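Local coordinates for Serine/threonine protein kinase (Mycobacterium tuberculosis, PDB 4ESQ) that is the extracellular sensor domain of a membrane receptor kinase that probably phosphorylates serine and threonine residues of proteins at the expense of ATP, at residues Arg157-Ala162 with Val166-Ala171. Residues are numbered along the deposited sequence; the frame is centred on the assembly and turned at random.
Sequences RAMSVA and VVDVNA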
ATOM      1  N   ARG A 157      -1.052  -5.127  -3.880  1.00 12.47           N
ATOM      2  CA  ARG A 157      -1.173  -4.486  -2.576  1.00 13.06           C
ATOM      3  C   ARG A 157      -0.473  -5.366  -1.546  1.00 11.37           C
ATOM      4  O   ARG A 157      -0.576  -6.595  -1.592  1.00 12.27           O
ATOM      5  CB  ARG A 157      -2.649  -4.317  -2.191  1.00 13.12           C
ATOM      6  CG  ARG A 157      -3.400  -3.248  -2.989  1.00 12.14           C
ATOM      7  CD  ARG A 157      -3.076  -1.844  -2.502  1.00 16.35           C
ATOM      8  NE  ARG A 157      -3.745  -1.490  -1.249  1.00 16.41           N
ATOM      9  CZ  ARG A 157      -3.132  -1.345  -0.079  1.00 11.90           C
ATOM     10  NH1 ARG A 157      -1.815  -1.552   0.019  1.00 12.66           N
ATOM     11  NH2 ARG A 157      -3.829  -0.998   0.999  1.00 11.31           N
ATOM     12  N   ALA A 158       0.249  -4.747  -0.619  1.00 10.04           N
ATOM     13  CA  ALA A 158       0.806  -5.500   0.500  1.00 10.64           C
ATOM     14  C   ALA A 158       0.637  -4.689   1.766  1.00 10.19           C
ATOM     15  O   ALA A 158       0.847  -3.475   1.770  1.00 12.78           O
ATOM     16  CB  ALA A 158       2.273  -5.812   0.272  1.00 12.18           C
ATOM     17  N   MET A 159       0.250  -5.361   2.841  1.00  9.86           N
ATOM     18  CA  MET A 159       0.181  -4.711   4.141  1.00  9.70           C
ATOM     19  C   MET A 159       0.814  -5.618   5.168  1.00 12.38           C
ATOM     20  O   MET A 159       0.623  -6.835   5.138  1.00 12.51           O
ATOM     21  CB  MET A 159      -1.269  -4.413   4.538  1.00 10.84           C
ATOM     22  CG  MET A 159      -1.409  -3.772   5.917  1.00 11.17           C
ATOM     23  SD  MET A 159      -3.120  -3.335   6.312  1.00 14.62           S
ATOM     24  CE  MET A 159      -3.418  -2.040   5.108  1.00 17.03           C
ATOM     25  N   SER A 160       1.579  -5.022   6.067  1.00  9.96           N
ATOM     26  CA  SER A 160       2.152  -5.775   7.173  1.00 11.67           C
ATOM     27  C   SER A 160       2.202  -4.880   8.400  1.00 11.56           C
ATOM     28  O   SER A 160       1.807  -3.707   8.357  1.00 10.73           O
ATOM     29  CB  SER A 160       3.550  -6.293   6.816  1.00 14.11           C
ATOM     30  OG  SER A 160       3.933  -7.381   7.664  1.00 14.38           O
ATOM     31  N   VAL A 161       2.683  -5.438   9.503  1.00 11.85           N
ATOM     32  CA  VAL A 161       2.806  -4.685  10.735  1.00 10.52           C
ATOM     33  C   VAL A 161       4.043  -5.172  11.459  1.00 11.77           C
ATOM     34  O   VAL A 161       4.345  -6.369  11.457  1.00 13.92           O
ATOM     35  CB  VAL A 161       1.562  -4.847  11.628  1.00 12.27           C
ATOM     36  CG1 VAL A 161       1.138  -6.312  11.690  1.00 15.58           C
ATOM     37  CG2 VAL A 161       1.814  -4.286  13.029  1.00 14.57           C
ATOM     38  N   ALA A 162       4.770  -4.230  12.043  1.00 13.30           N
ATOM     39  CA  ALA A 162       5.881  -4.544  12.931  1.00 12.59           C
ATOM     40  C   ALA A 162       5.864  -3.480  14.019  1.00 14.50           C
ATOM     41  O   ALA A 162       5.672  -2.300  13.728  1.00 11.71           O
ATOM     42  CB  ALA A 162       7.187  -4.520  12.182  1.00 13.64           C
ATOM     43  N   VAL A 166       2.128   0.138  10.859  1.00 10.69           N
ATOM     44  CA  VAL A 166       1.545  -0.577   9.731  1.00 11.60           C
ATOM     45  C   VAL A 166       2.235  -0.161   8.432  1.00 10.81           C
ATOM     46  O   VAL A 166       2.472   1.020   8.193  1.00 11.28           O
ATOM     47  CB  VAL A 166       0.034  -0.315   9.619  1.00 12.10           C
ATOM     48  CG1 VAL A 166      -0.497  -0.864   8.281  1.00 12.18           C
ATOM     49  CG2 VAL A 166      -0.698  -0.940  10.806  1.00 12.57           C
ATOM     50  N   VAL A 167       2.577  -1.144   7.618  1.00 11.13           N
ATOM     51  CA  VAL A 167       3.271  -0.913   6.364  1.00  8.95           C
ATOM     52  C   VAL A 167       2.232  -1.130   5.270  1.00  9.08           C
ATOM     53  O   VAL A 167       1.573  -2.164   5.244  1.00 11.68           O
ATOM     54  CB  VAL A 167       4.431  -1.900   6.224  1.00  9.81           C
ATOM     55  CG1 VAL A 167       5.164  -1.709   4.901  1.00 11.53           C
ATOM     56  CG2 VAL A 167       5.384  -1.716   7.394  1.00 12.12           C
ATOM     57  N   ASP A 168       2.066  -0.147   4.386  1.00  9.21           N
ATOM     58  CA  ASP A 168       0.953  -0.159   3.441  1.00 12.13           C
ATOM     59  C   ASP A 168       1.478   0.199   2.062  1.00 11.75           C
ATOM     60  O   ASP A 168       1.844   1.349   1.826  1.00 12.03           O
ATOM     61  CB  ASP A 168      -0.092   0.870   3.897  1.00 13.32           C
ATOM     62  CG  ASP A 168      -1.470   0.632   3.308  1.00 15.08           C
ATOM     63  OD1 ASP A 168      -1.627  -0.302   2.502  1.00 15.78           O
ATOM     64  OD2 ASP A 168      -2.403   1.395   3.664  1.00 14.73           O
ATOM     65  N   VAL A 169       1.516  -0.781   1.162  1.00  9.42           N
ATOM     66  CA  VAL A 169       2.215  -0.628  -0.122  1.00 10.12           C
ATOM     67  C   VAL A 169       1.379  -1.013  -1.346  1.00 11.37           C
ATOM     68  O   VAL A 169       0.686  -2.034  -1.350  1.00 10.35           O
ATOM     69  CB  VAL A 169       3.493  -1.485  -0.127  1.00 10.97           C
ATOM     70  CG1 VAL A 169       4.223  -1.369  -1.466  1.00 12.75           C
ATOM     71  CG2 VAL A 169       4.414  -1.090   1.039  1.00 10.78           C
ATOM     72  N   ASN A 170       1.467  -0.200  -2.396  1.00 10.95           N
ATOM     73  CA  ASN A 170       0.849  -0.516  -3.678  1.00 11.70           C
ATOM     74  C   ASN A 170       1.932  -0.421  -4.727  1.00 12.01           C
ATOM     75  O   ASN A 170       2.596   0.619  -4.844  1.00 14.86           O
ATOM     76  CB  ASN A 170      -0.281   0.475  -3.983  1.00 12.63           C
ATOM     77  CG  ASN A 170      -1.256  -0.043  -5.037  1.00 15.97           C
ATOM     78  OD1 ASN A 170      -1.270  -1.230  -5.365  1.00 13.60           O
ATOM     79  ND2 ASN A 170      -2.089   0.847  -5.552  1.00 13.07           N
ATOM     80  N   ALA A 171       2.169  -1.513  -5.450  1.00  7.75           N
ATOM     81  CA  ALA A 171       3.218  -1.528  -6.464  1.00  9.89           C
ATOM     82  C   ALA A 171       2.617  -1.980  -7.787  1.00 10.34           C
ATOM     83  O   ALA A 171       2.016  -3.055  -7.863  1.00 11.60           O
ATOM     84  CB  ALA A 171       4.364  -2.455  -6.049  1.00 11.70           C
TER
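D168 OD1 takes both terminal nitrogens of R157 end-on, R157 NH1 and NH2 each lying 2.8 Å from it. NH2 arrives on the syn lone pair of this oxygen while NH1 meets it nearly along its C-O axis. Because both nitrogens converge on one oxygen, neither N-H points straight at it; the guanidinium and carboxylate planes are also turned 38° apart. NH1 also reaches V169 O at 2.9 Å. V169 O lies in the guanidinium plane at its edge, yet NH1 stands above the carbonyl plane, off its lone pairs; this oxygen also accepts A158 N at 2.8 Å. Three bonds onto two acceptors thus fix the rotation of the guanidinium. R157 gets there by folding back: its chain bends at chi2 and chi3, and CD passes over the amide of N170, 3.4 Å from N170 OD1. R157 NH2 bonds G52 O as well, and D168 OD2 is held by Y62 OH and S57 N, which orients the buried carboxylate.

Strands 154-162 and 165-173 form an antiparallel beta hairpin near the middle of the large antiparallel sheet of the PknH-like extracellular domain. A158 with V169 and S160 with V167 are its hydrogen-bonded pairs; the V167 N to S160 O bond, at 2.8 Å, is almost straight at the hydrogen (175°). Between them, M159 CA sends a CH toward V167 O.

On the face of R157 and D168, M159 extends with CG anti to its backbone N before turning at the thioether. M159 CG touches V166 CG1 at 3.9 Å, and CE rests against the D168 carboxylate, 3.6 Å from OD1; helix 96-111 packs on this face through F102 and W110. The other face, with A158, V167 and V169, lies against helix 179-192, where I183 meets V169 and I187 meets V167.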